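Local coordinates for putative pilus assembly-related protein (Burkholderia pseudomallei, PDB 4DAD) that is of uncharacterised function but, as the receiver domain of a putative pilus assembly protein, probably takes part in signal transduction, at residues 33-36 and 37-41; 85-88 and 89-93. All coordinates share one frame; numbering follows the deposited sequence.

Contact 1: residues 33-36 and 37-41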
ATOM      1  N   LEU A  33       5.520  23.558   0.648  1.00 45.85           N
ATOM      2  CA  LEU A  33       5.638  23.021  -0.699  1.00 43.58           C
ATOM      3  C   LEU A  33       7.062  23.216  -1.216  1.00 47.14           C
ATOM      4  O   LEU A  33       7.722  22.236  -1.576  1.00 45.87           O
ATOM      5  CB  LEU A  33       4.595  23.646  -1.657  1.00 42.35           C
ATOM      6  CG  LEU A  33       4.594  23.166  -3.120  1.00 44.11           C
ATOM      7  CD1 LEU A  33       4.325  21.684  -3.219  1.00 43.54           C
ATOM      8  CD2 LEU A  33       3.538  23.878  -3.923  1.00 43.04           C
ATOM      9  N   ALA A  34       7.555  24.455  -1.174  1.00 44.28           N
ATOM     10  CA  ALA A  34       8.903  24.820  -1.627  1.00 44.30           C
ATOM     11  C   ALA A  34       9.976  24.027  -0.896  1.00 50.30           C
ATOM     12  O   ALA A  34      10.960  23.637  -1.524  1.00 50.01           O
ATOM     13  CB  ALA A  34       9.143  26.318  -1.435  1.00 45.67           C
ATOM     14  N   HIS A  35       9.784  23.803   0.427  1.00 50.10           N
ATOM     15  CA  HIS A  35      10.698  23.078   1.314  1.00 52.60           C
ATOM     16  C   HIS A  35      10.668  21.579   0.987  1.00 55.58           C
ATOM     17  O   HIS A  35      11.731  20.983   0.828  1.00 56.32           O
ATOM     18  CB  HIS A  35      10.343  23.344   2.782  1.00 56.23           C
ATOM     19  CG  HIS A  35      11.286  22.722   3.764  1.00 62.92           C
ATOM     20  ND1 HIS A  35      12.536  23.264   4.012  1.00 67.51           N
ATOM     21  CD2 HIS A  35      11.124  21.624   4.539  1.00 65.80           C
ATOM     22  CE1 HIS A  35      13.088  22.481   4.923  1.00 69.02           C
ATOM     23  NE2 HIS A  35      12.270  21.484   5.273  1.00 68.39           N
ATOM     24  N   LEU A  36       9.470  20.991   0.823  1.00 50.83           N
ATOM     25  CA  LEU A  36       9.345  19.589   0.432  1.00 49.77           C
ATOM     26  C   LEU A  36      10.031  19.314  -0.902  1.00 47.71           C
ATOM     27  O   LEU A  36      10.770  18.352  -0.997  1.00 46.51           O
ATOM     28  CB  LEU A  36       7.883  19.157   0.343  1.00 49.54           C
ATOM     29  CG  LEU A  36       7.161  18.749   1.621  1.00 57.80           C
ATOM     30  CD1 LEU A  36       5.706  18.365   1.301  1.00 57.42           C
ATOM     31  CD2 LEU A  36       7.829  17.536   2.276  1.00 63.85           C
ATOM     32  N   ALA A  37       9.795  20.147  -1.908  1.00 43.84           N
ATOM     33  CA  ALA A  37      10.362  20.033  -3.259  1.00 44.09           C
ATOM     34  C   ALA A  37      11.882  20.195  -3.254  1.00 52.43           C
ATOM     35  O   ALA A  37      12.593  19.477  -3.981  1.00 51.38           O
ATOM     36  CB  ALA A  37       9.735  21.069  -4.164  1.00 44.05           C
ATOM     37  N   ARG A  38      12.382  21.104  -2.385  1.00 52.34           N
ATOM     38  CA  ARG A  38      13.818  21.356  -2.202  1.00 53.91           C
ATOM     39  C   ARG A  38      14.500  20.112  -1.604  1.00 55.77           C
ATOM     40  O   ARG A  38      15.638  19.789  -1.971  1.00 55.84           O
ATOM     41  CB  ARG A  38      14.024  22.581  -1.300  1.00 57.13           C
ATOM     42  CG  ARG A  38      15.440  23.143  -1.290  1.00 77.85           C
ATOM     43  CD  ARG A  38      15.850  23.582   0.106  1.00 95.05           C
ATOM     44  NE  ARG A  38      16.591  22.536   0.822  1.00108.02           N
ATOM     45  CZ  ARG A  38      16.704  22.462   2.147  1.00130.51           C
ATOM     46  NH1 ARG A  38      16.103  23.357   2.924  1.00121.56           N
ATOM     47  NH2 ARG A  38      17.406  21.486   2.706  1.00121.18           N
ATOM     48  N   LEU A  39      13.799  19.438  -0.671  1.00 51.16           N
ATOM     49  CA  LEU A  39      14.288  18.254   0.030  1.00 51.92           C
ATOM     50  C   LEU A  39      14.340  17.054  -0.892  1.00 54.46           C
ATOM     51  O   LEU A  39      15.299  16.292  -0.811  1.00 56.76           O
ATOM     52  CB  LEU A  39      13.454  17.943   1.287  1.00 52.08           C
ATOM     53  CG  LEU A  39      13.736  18.840   2.505  1.00 58.69           C
ATOM     54  CD1 LEU A  39      12.836  18.490   3.644  1.00 59.55           C
ATOM     55  CD2 LEU A  39      15.182  18.755   2.950  1.00 62.52           C
ATOM     56  N   VAL A  40      13.344  16.905  -1.785  1.00 47.32           N
ATOM     57  CA  VAL A  40      13.285  15.831  -2.779  1.00 45.17           C
ATOM     58  C   VAL A  40      14.413  16.050  -3.779  1.00 50.39           C
ATOM     59  O   VAL A  40      15.185  15.130  -4.014  1.00 53.77           O
ATOM     60  CB  VAL A  40      11.899  15.718  -3.462  1.00 46.01           C
ATOM     61  CG1 VAL A  40      11.932  14.686  -4.579  1.00 45.22           C
ATOM     62  CG2 VAL A  40      10.813  15.364  -2.449  1.00 44.59           C
ATOM     63  N   GLY A  41      14.569  17.281  -4.253  1.00 45.32           N
ATOM     64  CA  GLY A  41      15.640  17.685  -5.160  1.00 45.91           C
ATOM     65  C   GLY A  41      17.045  17.435  -4.649  1.00 55.15           C
ATOM     66  O   GLY A  41      17.970  17.263  -5.452  1.00 57.90           O
TER
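On helix 30-43, the first helix of a receiver-type alpha/beta fold, His-35 lies against Leu-39 one turn further along the helix. Its CB points away from residues 37-41, but with CG anti to the backbone N (chi1 -176°) the ring stands beside the His-35 carbonyl and reaches the following turn. There Leu-39 offers a methyl and its branch point: CD1 is 3.5 Å from His-35 NE2, while CG sits over one ring face, 4.1 Å above its plane and displaced toward the rim. Leu-39 CG also rests 3.4 Å from His-35 O, so this leucine fills the angle between ring and backbone. Arg-38 approaches the same imidazole obliquely through NH1, 3.7 Å from His-35 CE1, with guanidinium and ring nearly perpendicular (89°); its chain is bent at chi2 and chi3, and NH2 makes a long, weak ion pair with Asp-42.

The helix is the crossover of a beta-alpha-beta unit between strands 22-26 and 47-51, and its inner flank is aliphatic. Leu-36 packs on Val-25 and on Asp-74, the predicted phosphorylation site, which is unmodified here; Val-40 touches Ile-23, Val-48 and Met-72. The backbone carries successive i to i+4 bonds, with Ala-37 N reaching Leu-33 O at 3.0 Å and Val-40 N reaching Leu-36 O at 3.1 Å. Val-40 CG2 comes within 3.3 Å of Leu-36 O. Trp-124 brings its ring against that of His-35, the two planes inclined at about 70°.

Contact 2: residues 85-88 and 89-93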
ATOM      1  N   ALA A  85     -10.688  10.864  -1.082  1.00 58.35           N
ATOM      2  CA  ALA A  85     -10.125  11.405  -2.310  1.00 56.19           C
ATOM      3  C   ALA A  85      -8.846  10.693  -2.659  1.00 55.79           C
ATOM      4  O   ALA A  85      -8.650  10.378  -3.832  1.00 55.66           O
ATOM      5  CB  ALA A  85      -9.877  12.895  -2.152  1.00 57.23           C
ATOM      6  N   ILE A  86      -7.988  10.403  -1.641  1.00 49.02           N
ATOM      7  CA  ILE A  86      -6.730   9.648  -1.783  1.00 45.46           C
ATOM      8  C   ILE A  86      -7.072   8.210  -2.168  1.00 50.87           C
ATOM      9  O   ILE A  86      -6.357   7.621  -2.994  1.00 48.84           O
ATOM     10  CB  ILE A  86      -5.869   9.724  -0.498  1.00 47.42           C
ATOM     11  CG1 ILE A  86      -5.368  11.172  -0.264  1.00 46.60           C
ATOM     12  CG2 ILE A  86      -4.697   8.736  -0.550  1.00 44.57           C
ATOM     13  CD1 ILE A  86      -5.002  11.537   1.172  1.00 45.24           C
ATOM     14  N   GLU A  87      -8.172   7.644  -1.576  1.00 51.46           N
ATOM     15  CA  GLU A  87      -8.662   6.295  -1.895  0.50 51.94           C
ATOM     16  C   GLU A  87      -9.047   6.261  -3.377  1.00 55.86           C
ATOM     17  O   GLU A  87      -8.610   5.377  -4.098  1.00 55.09           O
ATOM     18  CB  GLU A  87      -9.860   5.925  -0.995  0.50 56.12           C
ATOM     19  CG  GLU A  87      -9.789   4.563  -0.316  0.50 65.63           C
ATOM     20  CD  GLU A  87     -10.714   4.355   0.877  0.50 79.81           C
ATOM     21  OE1 GLU A  87     -11.000   5.339   1.604  0.50 65.02           O
ATOM     22  OE2 GLU A  87     -11.115   3.189   1.113  0.50 64.79           O
ATOM     23  N   LYS A  88      -9.833   7.264  -3.833  1.00 53.91           N
ATOM     24  CA  LYS A  88     -10.277   7.365  -5.230  1.00 54.58           C
ATOM     25  C   LYS A  88      -9.060   7.510  -6.126  1.00 59.05           C
ATOM     26  O   LYS A  88      -8.982   6.873  -7.185  1.00 59.20           O
ATOM     27  CB  LYS A  88     -11.267   8.535  -5.424  1.00 57.06           C
ATOM     28  CG  LYS A  88     -11.856   8.618  -6.843  1.00 69.45           C
ATOM     29  CD  LYS A  88     -12.997   9.642  -6.956  1.00 74.59           C
ATOM     30  CE  LYS A  88     -13.559   9.747  -8.362  1.00 78.45           C
ATOM     31  NZ  LYS A  88     -14.751  10.645  -8.432  1.00 77.82           N
ATOM     32  N   LEU A  89      -8.088   8.317  -5.659  1.00 55.06           N
ATOM     33  CA  LEU A  89      -6.848   8.605  -6.359  1.00 53.21           C
ATOM     34  C   LEU A  89      -5.999   7.335  -6.561  1.00 56.34           C
ATOM     35  O   LEU A  89      -5.620   7.078  -7.700  1.00 57.42           O
ATOM     36  CB  LEU A  89      -6.058   9.689  -5.617  1.00 52.05           C
ATOM     37  CG  LEU A  89      -5.400  10.725  -6.485  1.00 55.24           C
ATOM     38  CD1 LEU A  89      -5.120  11.976  -5.687  1.00 55.08           C
ATOM     39  CD2 LEU A  89      -4.124  10.192  -7.056  1.00 57.28           C
ATOM     40  N   SER A  90      -5.719   6.540  -5.498  1.00 51.16           N
ATOM     41  CA  SER A  90      -4.925   5.311  -5.653  1.00 50.68           C
ATOM     42  C   SER A  90      -5.701   4.226  -6.382  1.00 55.49           C
ATOM     43  O   SER A  90      -5.082   3.403  -7.049  1.00 56.40           O
ATOM     44  CB  SER A  90      -4.384   4.793  -4.319  1.00 55.10           C
ATOM     45  OG  SER A  90      -5.267   5.014  -3.236  1.00 65.67           O
ATOM     46  N   ARG A  91      -7.037   4.227  -6.281  1.00 53.66           N
ATOM     47  CA  ARG A  91      -7.896   3.261  -6.967  0.50 55.19           C
ATOM     48  C   ARG A  91      -7.814   3.462  -8.484  1.00 59.16           C
ATOM     49  O   ARG A  91      -7.616   2.497  -9.207  1.00 61.41           O
ATOM     50  CB  ARG A  91      -9.343   3.389  -6.461  0.50 57.59           C
ATOM     51  CG  ARG A  91     -10.411   2.591  -7.210  0.50 72.63           C
ATOM     52  CD  ARG A  91     -11.666   2.323  -6.371  0.50 87.87           C
ATOM     53  NE  ARG A  91     -12.239   3.517  -5.733  0.50 95.83           N
ATOM     54  CZ  ARG A  91     -12.095   3.827  -4.446  0.50108.46           C
ATOM     55  NH1 ARG A  91     -11.374   3.050  -3.645  0.50 94.86           N
ATOM     56  NH2 ARG A  91     -12.652   4.926  -3.956  0.50 94.74           N
ATOM     57  N   LEU A  92      -7.954   4.708  -8.964  1.00 53.64           N
ATOM     58  CA  LEU A  92      -7.932   4.954 -10.401  1.00 53.83           C
ATOM     59  C   LEU A  92      -6.532   5.054 -10.963  1.00 57.36           C
ATOM     60  O   LEU A  92      -6.381   5.018 -12.184  1.00 58.68           O
ATOM     61  CB  LEU A  92      -8.733   6.208 -10.764  1.00 55.44           C
ATOM     62  CG  LEU A  92     -10.172   6.305 -10.210  1.00 62.52           C
ATOM     63  CD1 LEU A  92     -10.850   7.558 -10.698  1.00 64.85           C
ATOM     64  CD2 LEU A  92     -11.001   5.075 -10.533  1.00 62.95           C
ATOM     65  N   HIS A  93      -5.508   5.170 -10.098  1.00 52.80           N
ATOM     66  CA  HIS A  93      -4.103   5.270 -10.502  1.00 51.00           C
ATOM     67  C   HIS A  93      -3.270   4.225  -9.750  1.00 54.59           C
ATOM     68  O   HIS A  93      -2.557   4.568  -8.813  1.00 54.14           O
ATOM     69  CB  HIS A  93      -3.576   6.698 -10.277  1.00 50.78           C
ATOM     70  CG  HIS A  93      -4.196   7.677 -11.214  1.00 55.22           C
ATOM     71  ND1 HIS A  93      -5.449   8.228 -10.960  1.00 58.41           N
ATOM     72  CD2 HIS A  93      -3.761   8.107 -12.419  1.00 56.87           C
ATOM     73  CE1 HIS A  93      -5.722   8.990 -12.004  1.00 58.73           C
ATOM     74  NE2 HIS A  93      -4.731   8.962 -12.903  1.00 58.41           N
TER
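Glu-87 and Arg-91, one turn apart, meet at an angle instead of pairing their charges: Glu-87 CG lies 4.0 Å from Arg-91 NH1, carboxylate and guanidinium planes are 64° apart, and Glu-87 OE2 stays 4.8 Å from Arg-91 NH1. The arginine bends at chi3 (51°) and folds back over its own helix, so that one guanidinium face looks onto Glu-87 O, 3.6 Å from its plane, and NH2 comes within 3.6 Å of Lys-88 CA. Both residues have a second conformer, so this placement is one of alternatives; their neighbours across the interface are Arg-137 and Ala-140 of the second subunit.

Lys-88, fully extended, crosses Leu-92, its CG 4.1 Å from Leu-92 CD1. Helix 80-92 is the crossover between strands 70-74 and 97-102, and its buried side sets Ile-86 on Ile-73 and Leu-89 on Leu-71. Ser-90 grips Ile-86 O twice, OG and N each donating at 2.8 Å from opposite faces of the carbonyl plane. Where the helix ends, His-93 turns its ring edge to Leu-89 O: NE2 is hydrogen-bonded to Thr-62 O, and ND1 lies 3.5 Å from Leu-89 O, at best a weak bond.

In the fold
From the N terminus, strand 22-26 leads into helix 30-43, where contact 1 joins residues one turn apart; strand 47-51 follows, then the short helices 55-58 and 62-65 and the central strand 70-74, before helix 80-92 carries contact 2. Neither contact closes a long loop, and they neither nest nor cross: the first is complete before the second begins. Their centres are 24 Å apart, on opposite sides of the chain's centre, and their nearest atoms about 13 Å. Strand 70-74 is their shared neighbour, receiving side chains from both helices. The first helix also leans on strands 22-26 and 47-51, the second on the two short helices.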